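Local structure of glutamate racemase (Campylobacter jejuni, 3UHF) at residues Tyr114-Ala127 against Ile225-Glu239. The protein belongs to the Asp/Glu/hydantoin racemase family, enzymes built from two alpha/beta domains with the ligand pocket between them. Numbering follows the deposited sequence. Where two conformers were deposited one is given.
Sequences YGVIDAGVEATIKA and IHSGDAIVEFLKERE
Lys126, Glu122, Glu237 and Arg238 form a salt-bridge network along one edge of two crossing helices. Glu237 OE1 receives Lys126 NZ on its syn lone pair at 2.6 Å, and the same NZ also bonds OE2 of Glu122 within its own helix. The two carboxylates approach from opposite directions, nearly coplanar, with Glu122 OE2 and Glu237 OE2 only 2.6 Å apart, an approach that would be consistent with a proton shared by the acid pair. At the other end Arg238 NH1 makes a weak, bent bond of 2.9 Å to OE1 of Glu122. The bend of Arg238 at chi2 folds its chain back over Phe234, with CD above the ring centre. Further along, Tyr114 OH donates to Glu239 OE2 (2.6 Å), which receives it on its anti lone pair and lies at the edge of the Tyr114 ring, in its plane.

Phe234, its CG anti to the backbone N (chi1 179°), turns an edge toward the face of Tyr114 in an offset edge-to-face pair with planes at 70°, while Leu235 CD2 meets the tyrosine at CD2. Small side chains let the helices come close: Ala119 CB rests against Phe234 CB at 3.6 Å, and Ala230 CB lies against Ala119 O and Ala123 CB. A water accompanies this core, donating to the carbonyl oxygens of both Ala119 and Ala230. At the far end Ile225 CG1 meets Thr124 OG1, and its CD1 meets the Ala127 methyl.

Helices 117-127 and 227-238 cross almost perpendicularly (92°), their axes 7.9 Å apart. Each follows a strand of a different parallel sheet, so the contact joins the two alpha/beta domains characteristic of this racemase family, and the side chain of Val116 is about 6 Å from the bound D-glutamic acid.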
loop_
_atom_site.group_PDB
_atom_site.type_symbol
_atom_site.label_atom_id
_atom_site.label_comp_id
_atom_site.label_asym_id
_atom_site.label_seq_id
_atom_site.Cartn_x
_atom_site.Cartn_y
_atom_site.Cartn_z
ATOM N N TYR A 114 -2.482 -10.753 3.423
ATOM C CA TYR A 114 -2.447 -9.555 4.264
ATOM C C TYR A 114 -2.569 -8.317 3.396
ATOM O O TYR A 114 -1.940 -8.250 2.337
ATOM C CB TYR A 114 -1.129 -9.475 5.031
ATOM C CG TYR A 114 -0.957 -10.596 6.035
ATOM C CD1 TYR A 114 -1.743 -10.644 7.176
ATOM C CD2 TYR A 114 -0.025 -11.606 5.831
ATOM C CE1 TYR A 114 -1.604 -11.671 8.102
ATOM C CE2 TYR A 114 0.124 -12.643 6.756
ATOM C CZ TYR A 114 -0.669 -12.661 7.882
ATOM O OH TYR A 114 -0.531 -13.674 8.800
ATOM N N GLY A 115 -3.373 -7.355 3.853
ATOM C CA GLY A 115 -3.491 -6.049 3.216
ATOM C C GLY A 115 -2.641 -5.067 4.001
ATOM O O GLY A 115 -1.841 -5.490 4.851
ATOM N N VAL A 116 -2.807 -3.772 3.737
ATOM C CA VAL A 116 -1.975 -2.755 4.366
ATOM C C VAL A 116 -2.727 -1.858 5.353
ATOM O O VAL A 116 -2.130 -0.984 5.979
ATOM C CB VAL A 116 -1.276 -1.866 3.313
ATOM C CG1 VAL A 116 -0.193 -2.661 2.577
ATOM C CG2 VAL A 116 -2.307 -1.285 2.320
ATOM N N ILE A 117 -4.028 -2.067 5.504
ATOM C CA ILE A 117 -4.817 -1.163 6.336
ATOM C C ILE A 117 -4.622 -1.430 7.835
ATOM O O ILE A 117 -4.363 -0.500 8.598
ATOM C CB ILE A 117 -6.309 -1.197 5.956
ATOM C CG1 ILE A 117 -6.470 -0.673 4.523
ATOM C CG2 ILE A 117 -7.121 -0.355 6.919
ATOM C CD1 ILE A 117 -7.885 -0.734 3.989
ATOM N N ASP A 118 -4.751 -2.685 8.252
ATOM C CA ASP A 118 -4.528 -3.049 9.655
ATOM C C ASP A 118 -3.125 -2.607 10.080
ATOM O O ASP A 118 -2.945 -1.958 11.123
ATOM C CB ASP A 118 -4.721 -4.556 9.829
ATOM C CG ASP A 118 -4.733 -4.998 11.287
ATOM O OD1 ASP A 118 -4.469 -4.166 12.183
ATOM O OD2 ASP A 118 -5.007 -6.197 11.532
ATOM N N ALA A 119 -2.140 -2.918 9.244
ATOM C CA ALA A 119 -0.766 -2.521 9.511
ATOM C C ALA A 119 -0.610 -1.011 9.683
ATOM O O ALA A 119 0.101 -0.556 10.576
ATOM C CB ALA A 119 0.139 -3.015 8.389
ATOM N N GLY A 120 -1.242 -0.238 8.807
ATOM C CA GLY A 120 -1.146 1.211 8.876
ATOM C C GLY A 120 -1.784 1.768 10.144
ATOM O O GLY A 120 -1.279 2.705 10.760
ATOM N N VAL A 121 -2.914 1.199 10.539
ATOM C CA VAL A 121 -3.531 1.587 11.809
ATOM C C VAL A 121 -2.626 1.268 13.006
ATOM O O VAL A 121 -2.423 2.111 13.892
ATOM C CB VAL A 121 -4.914 0.931 11.970
ATOM C CG1 VAL A 121 -5.448 1.143 13.381
ATOM C CG2 VAL A 121 -5.874 1.510 10.922
ATOM N N GLU A 122 -2.081 0.057 13.030
ATOM C CA GLU A 122 -1.145 -0.336 14.081
ATOM C C GLU A 122 0.045 0.630 14.155
ATOM O O GLU A 122 0.446 1.046 15.241
ATOM C CB GLU A 122 -0.636 -1.767 13.857
ATOM C CG GLU A 122 0.571 -2.113 14.732
ATOM C CD GLU A 122 1.095 -3.515 14.511
ATOM O OE1 GLU A 122 0.322 -4.394 14.063
ATOM O OE2 GLU A 122 2.290 -3.732 14.797
ATOM N N ALA A 123 0.601 0.988 12.996
ATOM C CA ALA A 123 1.751 1.893 12.957
ATOM C C ALA A 123 1.405 3.282 13.496
ATOM O O ALA A 123 2.226 3.931 14.168
ATOM C CB ALA A 123 2.301 1.993 11.531
ATOM N N THR A 124 0.181 3.728 13.221
ATOM C CA THR A 124 -0.290 5.028 13.692
ATOM C C THR A 124 -0.424 5.047 15.214
ATOM O O THR A 124 -0.004 6.000 15.875
ATOM C CB THR A 124 -1.648 5.405 13.046
ATOM O OG1 THR A 124 -1.531 5.353 11.619
ATOM C CG2 THR A 124 -2.096 6.810 13.457
ATOM N N ILE A 125 -1.004 3.987 15.771
ATOM C CA ILE A 125 -1.111 3.857 17.224
ATOM C C ILE A 125 0.269 3.815 17.898
ATOM O O ILE A 125 0.489 4.462 18.924
ATOM C CB ILE A 125 -1.951 2.621 17.603
ATOM C CG1 ILE A 125 -3.405 2.835 17.153
ATOM C CG2 ILE A 125 -1.864 2.353 19.106
ATOM C CD1 ILE A 125 -4.291 1.616 17.328
ATOM N N LYS A 126 1.212 3.084 17.315
ATOM C CA LYS A 126 2.567 3.068 17.863
ATOM C C LYS A 126 3.220 4.451 17.818
ATOM O O LYS A 126 3.940 4.833 18.740
ATOM C CB LYS A 126 3.452 2.093 17.105
ATOM C CG LYS A 126 3.181 0.615 17.366
ATOM C CD LYS A 126 4.238 -0.200 16.619
ATOM C CE LYS A 126 3.956 -1.690 16.642
ATOM N NZ LYS A 126 4.758 -2.367 15.582
ATOM N N ALA A 127 2.969 5.192 16.741
ATOM C CA ALA A 127 3.589 6.496 16.554
ATOM C C ALA A 127 3.001 7.545 17.499
ATOM O O ALA A 127 3.720 8.405 18.003
ATOM C CB ALA A 127 3.439 6.952 15.100
ATOM N N ILE A 225 2.745 8.373 8.138
ATOM C CA ILE A 225 2.663 6.925 8.282
ATOM C C ILE A 225 2.707 6.273 6.903
ATOM O O ILE A 225 1.790 6.439 6.107
ATOM C CB ILE A 225 1.370 6.492 9.030
ATOM C CG1 ILE A 225 1.196 7.294 10.326
ATOM C CG2 ILE A 225 1.385 4.998 9.282
ATOM C CD1 ILE A 225 2.334 7.134 11.332
ATOM N N HIS A 226 3.779 5.530 6.632
ATOM C CA HIS A 226 4.018 4.927 5.311
ATOM C C HIS A 226 3.468 3.484 5.340
ATOM O O HIS A 226 3.810 2.707 6.237
ATOM C CB HIS A 226 5.538 4.968 5.086
ATOM C CG HIS A 226 6.006 4.492 3.747
ATOM N ND1 HIS A 226 5.913 3.178 3.344
ATOM C CD2 HIS A 226 6.659 5.146 2.754
ATOM C CE1 HIS A 226 6.453 3.051 2.143
ATOM N NE2 HIS A 226 6.920 4.228 1.767
ATOM N N SER A 227 2.584 3.144 4.403
ATOM C CA SER A 227 1.916 1.836 4.407
ATOM C C SER A 227 2.879 0.676 4.191
ATOM O O SER A 227 2.683 -0.415 4.742
ATOM C CB SER A 227 0.785 1.788 3.359
ATOM O OG SER A 227 -0.291 2.637 3.730
ATOM N N GLY A 228 3.917 0.907 3.390
ATOM C CA GLY A 228 4.931 -0.109 3.149
ATOM C C GLY A 228 5.774 -0.399 4.380
ATOM O O GLY A 228 6.015 -1.558 4.729
ATOM N N ASP A 229 6.254 0.648 5.033
ATOM C CA ASP A 229 7.013 0.451 6.271
ATOM C C ASP A 229 6.114 -0.184 7.329
ATOM O O ASP A 229 6.563 -1.005 8.122
ATOM C CB ASP A 229 7.565 1.779 6.784
ATOM C CG ASP A 229 8.590 2.396 5.835
ATOM O OD1 ASP A 229 9.180 1.649 5.022
ATOM O OD2 ASP A 229 8.811 3.626 5.909
ATOM N N ALA A 230 4.841 0.200 7.339
ATOM C CA ALA A 230 3.892 -0.359 8.303
ATOM C C ALA A 230 3.725 -1.866 8.126
ATOM O O ALA A 230 3.740 -2.620 9.102
ATOM C CB ALA A 230 2.535 0.336 8.190
ATOM N N ILE A 231 3.544 -2.309 6.884
ATOM C CA ILE A 231 3.327 -3.729 6.640
ATOM C C ILE A 231 4.600 -4.527 6.961
ATOM O O ILE A 231 4.516 -5.661 7.411
ATOM C CB ILE A 231 2.779 -4.017 5.200
ATOM C CG1 ILE A 231 2.334 -5.475 5.044
ATOM C CG2 ILE A 231 3.833 -3.714 4.142
ATOM C CD1 ILE A 231 1.256 -5.927 6.007
ATOM N N VAL A 232 5.777 -3.935 6.772
ATOM C CA VAL A 232 7.008 -4.632 7.170
ATOM C C VAL A 232 6.986 -4.972 8.668
ATOM O O VAL A 232 7.252 -6.107 9.060
ATOM C CB VAL A 232 8.289 -3.831 6.836
ATOM C CG1 VAL A 232 9.492 -4.442 7.532
ATOM C CG2 VAL A 232 8.518 -3.777 5.318
ATOM N N GLU A 233 6.646 -3.996 9.503
ATOM C CA GLU A 233 6.646 -4.226 10.949
ATOM C C GLU A 233 5.571 -5.240 11.342
ATOM O O GLU A 233 5.777 -6.095 12.204
ATOM C CB GLU A 233 6.432 -2.910 11.689
ATOM C CG GLU A 233 7.522 -1.890 11.418
ATOM C CD GLU A 233 8.899 -2.432 11.779
ATOM O OE1 GLU A 233 9.090 -2.835 12.949
ATOM O OE2 GLU A 233 9.781 -2.473 10.892
ATOM N N PHE A 234 4.420 -5.117 10.694
ATOM C CA PHE A 234 3.288 -6.020 10.876
ATOM C C PHE A 234 3.660 -7.468 10.560
ATOM O O PHE A 234 3.336 -8.387 11.322
ATOM C CB PHE A 234 2.143 -5.522 9.970
ATOM C CG PHE A 234 0.886 -6.357 10.015
ATOM C CD1 PHE A 234 -0.205 -5.948 10.768
ATOM C CD2 PHE A 234 0.779 -7.516 9.265
ATOM C CE1 PHE A 234 -1.366 -6.693 10.794
ATOM C CE2 PHE A 234 -0.378 -8.269 9.292
ATOM C CZ PHE A 234 -1.455 -7.854 10.054
ATOM N N LEU A 235 4.335 -7.682 9.431
ATOM C CA LEU A 235 4.709 -9.033 9.024
ATOM C C LEU A 235 5.706 -9.687 9.970
ATOM O O LEU A 235 5.606 -10.885 10.255
ATOM C CB LEU A 235 5.276 -9.031 7.605
ATOM C CG LEU A 235 4.195 -8.726 6.566
ATOM C CD1 LEU A 235 4.805 -8.571 5.182
ATOM C CD2 LEU A 235 3.144 -9.824 6.583
ATOM N N LYS A 236 6.671 -8.908 10.452
ATOM C CA LYS A 236 7.663 -9.447 11.385
ATOM C C LYS A 236 7.014 -9.946 12.672
ATOM O O LYS A 236 7.498 -10.889 13.308
ATOM C CB LYS A 236 8.756 -8.413 11.670
ATOM C CG LYS A 236 9.613 -8.111 10.434
ATOM C CD LYS A 236 10.846 -7.265 10.739
ATOM C CE LYS A 236 10.489 -5.798 10.893
ATOM N NZ LYS A 236 11.690 -4.914 10.828
ATOM N N GLU A 237 5.902 -9.329 13.047
ATOM C CA GLU A 237 5.186 -9.728 14.254
ATOM C C GLU A 237 4.236 -10.910 14.033
ATOM O O GLU A 237 4.052 -11.737 14.920
ATOM C CB GLU A 237 4.389 -8.545 14.793
ATOM C CG GLU A 237 5.232 -7.354 15.180
ATOM C CD GLU A 237 4.423 -6.071 15.187
ATOM O OE1 GLU A 237 4.989 -5.002 15.502
ATOM O OE2 GLU A 237 3.218 -6.143 14.864
ATOM N N ARG A 238 3.619 -10.964 12.854
ATOM C CA ARG A 238 2.561 -11.931 12.560
ATOM C C ARG A 238 3.099 -13.252 12.045
ATOM O O ARG A 238 2.518 -14.306 12.291
ATOM C CB ARG A 238 1.595 -11.373 11.512
ATOM C CG ARG A 238 0.289 -10.848 12.077
ATOM C CD ARG A 238 0.496 -9.553 12.822
ATOM N NE ARG A 238 -0.754 -9.044 13.378
ATOM C CZ ARG A 238 -0.841 -7.957 14.139
ATOM N NH1 ARG A 238 0.251 -7.263 14.439
ATOM N NH2 ARG A 238 -2.019 -7.564 14.602
ATOM N N GLU A 239 4.187 -13.188 11.293
ATOM C CA GLU A 239 4.760 -14.384 10.699
ATOM C C GLU A 239 6.141 -14.659 11.274
ATOM O O GLU A 239 6.723 -13.818 11.960
ATOM C CB GLU A 239 4.814 -14.249 9.174
ATOM C CG GLU A 239 3.439 -14.132 8.522
ATOM C CD GLU A 239 2.644 -15.430 8.585
ATOM O OE1 GLU A 239 3.266 -16.506 8.661
ATOM O OE2 GLU A 239 1.397 -15.380 8.561
HETATM O O HOH W 1 -1.967 1.757 5.745
HETATM O O HOH W 2 2.399 -1.959 11.460
HETATM O O HOH W 3 7.695 -1.862 15.262
#